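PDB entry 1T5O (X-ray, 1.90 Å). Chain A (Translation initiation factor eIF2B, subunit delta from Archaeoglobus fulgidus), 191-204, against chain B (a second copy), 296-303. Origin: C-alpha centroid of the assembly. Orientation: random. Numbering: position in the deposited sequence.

Chain A (191-204) LNQGSRLTCWELME
Chain B, residues 296-303: QIAPLNVK

Residues 193-204 of chain A form a helix, preceded by Asn192(A) at the N-cap position with positive backbone angles (phi/psi 56/44). The first turn closes through Arg196(A) N to Asn192(A) O at 3.0 Å. A wider pi-type turn follows at 194-198, where Thr198(A) N bonds Gln193(A) O at 3.1 Å and Cys199(A) N bonds Gly194(A) O at 3.1 Å. Regular i to i-4 bonding then resumes, as in Met203(A) N to Cys199(A) O at 3.0 Å. The chain B segment has no regular helix and crosses the helix obliquely, advancing in the same general direction, so that Ser195(A) lies beside Ala298(B) (CA-CA 4.8 Å) and Trp200(A) beside Pro299(B) (CA-CA 6.2 Å). Its backbone is extended at Ala298(B) (-147/161), then folds into a type I beta turn from Pro299(B) to Val302(B), with Leu300(B) at -53/-36, Asn301(B) at -102/17, and Val302(B) N bonded to Pro299(B) O at 3.1 Å.

The single hydrogen bond across the contact is donated by Ser195(A) OG to Ile297(B) O at 2.7 Å. The p rotamer of the serine (chi1 60°) places its hydroxyl for this bond, and Asn192(A) ND2 donates to Ser195(A) OG at 3.1 Å, so the hydroxyl relays between the start of the helix and the neighbouring backbone. Ile297(B), buried with chi1 p and chi2 t, brings its CD1 methyl to 3.6 Å from the same amide nitrogen, Asn192(A) ND2, in a van der Waals contact. Arg196(A) N also approaches Ile297(B) O, at 3.1 Å, but at a poor angle for hydrogen bonding. Ala298(B) CA lies 3.5 Å from Ser195(A) O in a nearly linear CA-H...O contact, and Ala298(B) CB lies 4.0 Å from Ser195(A) CB. Pro299(B) CD is 3.4 Å from the same carbonyl oxygen, Ser195(A) O. On the chain B side, Gln296(B) NE2 bonds Ala298(B) O at 2.8 Å.

Apolar packing extends the contact along the helix. Pro299(B), C-gamma exo, directs its CA-to-CB bond toward the helix; Pro299(B) CD lies 3.8 Å from Cys199(A) CB, while Pro299(B) CG is 4.4 Å from Trp200(A) CB. The tryptophan thus meets the proline near the base of its t side chain (chi2 83°). Cys199(A), chi1 m, sets SG 3.9 Å from Val302(B) CG2. One helical turn later, Met203(A) (m, t, p) spans the beta turn: SD is 3.8 Å from both Pro299(B) CB and Val302(B) CB, and CE lies 3.9 Å from Asn301(B) C. The surface buried between the two stretches, both sides summed, is 432 Å².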

# COMPACT_ATOMS: atom_id res chain seq x y z
N LEU A 191 3.90 -2.06 -7.55
CA LEU A 191 3.76 -1.92 -9.00
C LEU A 191 2.35 -1.63 -9.48
O LEU A 191 2.15 -1.42 -10.67
CB LEU A 191 4.29 -3.18 -9.70
CG LEU A 191 5.57 -3.02 -10.52
CD1 LEU A 191 6.52 -2.04 -9.84
CD2 LEU A 191 6.24 -4.38 -10.74
N ASN A 192 1.39 -1.64 -8.56
CA ASN A 192 -0.01 -1.35 -8.86
C ASN A 192 -0.71 -2.17 -9.93
O ASN A 192 -1.45 -1.62 -10.77
CB ASN A 192 -0.18 0.13 -9.22
CG ASN A 192 -0.03 1.03 -8.02
OD1 ASN A 192 1.07 1.18 -7.46
ND2 ASN A 192 -1.15 1.62 -7.60
N GLN A 193 -0.50 -3.47 -9.91
CA GLN A 193 -1.16 -4.32 -10.89
C GLN A 193 -2.68 -4.28 -10.71
O GLN A 193 -3.43 -4.46 -11.67
CB GLN A 193 -0.65 -5.76 -10.77
CG GLN A 193 0.82 -5.88 -11.17
CD GLN A 193 1.77 -5.91 -9.97
OE1 GLN A 193 1.47 -5.37 -8.88
NE2 GLN A 193 2.93 -6.54 -10.16
N GLY A 194 -3.12 -4.09 -9.47
CA GLY A 194 -4.54 -4.04 -9.17
C GLY A 194 -5.25 -2.83 -9.75
O GLY A 194 -6.33 -2.95 -10.34
N SER A 195 -4.65 -1.65 -9.62
CA SER A 195 -5.30 -0.45 -10.16
C SER A 195 -5.08 -0.30 -11.66
O SER A 195 -5.99 0.09 -12.40
CB SER A 195 -4.80 0.80 -9.43
OG SER A 195 -3.40 0.92 -9.60
N ARG A 196 -3.88 -0.62 -12.12
CA ARG A 196 -3.52 -0.51 -13.52
C ARG A 196 -4.15 -1.57 -14.44
O ARG A 196 -4.69 -1.25 -15.48
CB ARG A 196 -2.00 -0.59 -13.69
CG ARG A 196 -1.26 0.58 -13.10
CD ARG A 196 0.02 0.84 -13.87
NE ARG A 196 0.68 -0.42 -14.10
CZ ARG A 196 0.98 -0.93 -15.28
NH1 ARG A 196 0.71 -0.30 -16.42
NH2 ARG A 196 1.50 -2.14 -15.31
N LEU A 197 -4.09 -2.82 -14.01
CA LEU A 197 -4.56 -3.92 -14.82
C LEU A 197 -5.92 -4.51 -14.45
O LEU A 197 -6.80 -4.62 -15.30
CB LEU A 197 -3.48 -5.01 -14.81
CG LEU A 197 -2.05 -4.47 -15.10
CD1 LEU A 197 -1.00 -5.60 -15.09
CD2 LEU A 197 -2.02 -3.78 -16.47
N THR A 198 -6.11 -4.87 -13.19
CA THR A 198 -7.37 -5.47 -12.80
C THR A 198 -8.56 -4.54 -12.99
O THR A 198 -9.60 -4.97 -13.51
CB THR A 198 -7.31 -5.94 -11.34
OG1 THR A 198 -6.40 -7.04 -11.28
CG2 THR A 198 -8.66 -6.37 -10.83
N CYS A 199 -8.43 -3.28 -12.58
CA CYS A 199 -9.54 -2.37 -12.75
C CYS A 199 -9.84 -2.16 -14.25
O CYS A 199 -11.00 -2.01 -14.64
CB CYS A 199 -9.27 -1.03 -12.05
SG CYS A 199 -9.33 -1.10 -10.21
N TRP A 200 -8.80 -2.14 -15.07
CA TRP A 200 -8.97 -1.96 -16.50
C TRP A 200 -9.74 -3.12 -17.14
O TRP A 200 -10.79 -2.91 -17.77
CB TRP A 200 -7.61 -1.83 -17.19
CG TRP A 200 -7.76 -1.49 -18.66
CD1 TRP A 200 -7.95 -0.24 -19.21
CD2 TRP A 200 -7.88 -2.43 -19.75
NE1 TRP A 200 -8.19 -0.36 -20.56
CE2 TRP A 200 -8.16 -1.68 -20.92
CE3 TRP A 200 -7.79 -3.83 -19.85
CZ2 TRP A 200 -8.35 -2.28 -22.18
CZ3 TRP A 200 -7.98 -4.43 -21.10
CH2 TRP A 200 -8.26 -3.66 -22.25
N GLU A 201 -9.25 -4.34 -16.97
CA GLU A 201 -9.94 -5.46 -17.60
C GLU A 201 -11.35 -5.69 -17.07
O GLU A 201 -12.20 -6.18 -17.81
CB GLU A 201 -9.11 -6.75 -17.52
CG GLU A 201 -8.91 -7.34 -16.12
CD GLU A 201 -8.26 -8.70 -16.19
OE1 GLU A 201 -8.98 -9.70 -16.39
OE2 GLU A 201 -7.02 -8.78 -16.09
N LEU A 202 -11.62 -5.33 -15.82
CA LEU A 202 -12.97 -5.54 -15.32
C LEU A 202 -13.89 -4.45 -15.87
O LEU A 202 -15.01 -4.72 -16.33
CB LEU A 202 -12.99 -5.55 -13.78
CG LEU A 202 -12.34 -6.79 -13.14
CD1 LEU A 202 -12.27 -6.64 -11.62
CD2 LEU A 202 -13.12 -8.02 -13.51
N MET A 203 -13.44 -3.20 -15.86
CA MET A 203 -14.30 -2.15 -16.39
C MET A 203 -14.51 -2.35 -17.90
O MET A 203 -15.59 -2.06 -18.43
CB MET A 203 -13.68 -0.77 -16.13
CG MET A 203 -13.75 -0.37 -14.68
SD MET A 203 -12.86 1.12 -14.31
CE MET A 203 -13.91 2.36 -15.28
N GLU A 204 -13.50 -2.87 -18.57
CA GLU A 204 -13.59 -3.08 -20.02
C GLU A 204 -14.67 -4.12 -20.31
O GLU A 204 -15.42 -4.01 -21.28
CB GLU A 204 -12.20 -3.53 -20.53
CG GLU A 204 -12.06 -3.64 -22.03
CD GLU A 204 -11.97 -2.28 -22.74
OE1 GLU A 204 -11.96 -1.24 -22.05
OE2 GLU A 204 -11.91 -2.27 -23.98
N GLN B 296 -0.74 8.17 -14.56
CA GLN B 296 -2.08 7.59 -14.35
C GLN B 296 -1.87 6.15 -13.90
O GLN B 296 -1.18 5.38 -14.58
CB GLN B 296 -2.87 7.58 -15.67
CG GLN B 296 -4.39 7.31 -15.50
CD GLN B 296 -5.13 7.06 -16.82
OE1 GLN B 296 -4.73 7.55 -17.88
NE2 GLN B 296 -6.24 6.31 -16.76
N ILE B 297 -2.46 5.77 -12.77
CA ILE B 297 -2.28 4.40 -12.28
C ILE B 297 -3.59 3.62 -12.20
O ILE B 297 -3.61 2.45 -11.83
CB ILE B 297 -1.59 4.37 -10.88
CG1 ILE B 297 -2.43 5.13 -9.85
CG2 ILE B 297 -0.18 4.93 -11.00
CD1 ILE B 297 -1.90 5.05 -8.38
N ALA B 298 -4.68 4.28 -12.54
CA ALA B 298 -5.99 3.62 -12.55
C ALA B 298 -6.82 4.23 -13.66
O ALA B 298 -6.50 5.31 -14.15
CB ALA B 298 -6.70 3.83 -11.21
N PRO B 299 -7.87 3.54 -14.10
CA PRO B 299 -8.70 4.13 -15.17
C PRO B 299 -9.30 5.42 -14.58
O PRO B 299 -9.68 5.47 -13.39
CB PRO B 299 -9.75 3.05 -15.42
CG PRO B 299 -8.98 1.77 -15.11
CD PRO B 299 -8.25 2.14 -13.84
N LEU B 300 -9.38 6.46 -15.41
CA LEU B 300 -9.88 7.75 -14.95
C LEU B 300 -11.25 7.73 -14.26
O LEU B 300 -11.47 8.49 -13.32
CB LEU B 300 -9.94 8.73 -16.13
CG LEU B 300 -8.63 9.04 -16.86
CD1 LEU B 300 -8.90 10.13 -17.91
CD2 LEU B 300 -7.56 9.51 -15.87
N ASN B 301 -12.15 6.88 -14.71
CA ASN B 301 -13.49 6.81 -14.13
C ASN B 301 -13.74 5.65 -13.16
O ASN B 301 -14.89 5.34 -12.85
CB ASN B 301 -14.55 6.77 -15.24
CG ASN B 301 -14.52 8.01 -16.12
OD1 ASN B 301 -14.41 9.14 -15.63
ND2 ASN B 301 -14.64 7.81 -17.44
N VAL B 302 -12.69 5.03 -12.65
CA VAL B 302 -12.89 3.89 -11.73
C VAL B 302 -13.58 4.32 -10.42
O VAL B 302 -13.39 5.44 -9.94
CB VAL B 302 -11.53 3.19 -11.39
CG1 VAL B 302 -10.64 4.10 -10.52
CG2 VAL B 302 -11.80 1.87 -10.66
N LYS B 303 -14.43 3.46 -9.87
CA LYS B 303 -15.05 3.80 -8.62
C LYS B 303 -13.99 3.60 -7.53
O LYS B 303 -13.27 2.59 -7.52
CB LYS B 303 -16.24 2.89 -8.32
CG LYS B 303 -16.76 3.07 -6.91
CD LYS B 303 -18.19 2.61 -6.75
CE LYS B 303 -19.09 3.79 -6.39
NZ LYS B 303 -18.53 4.60 -5.26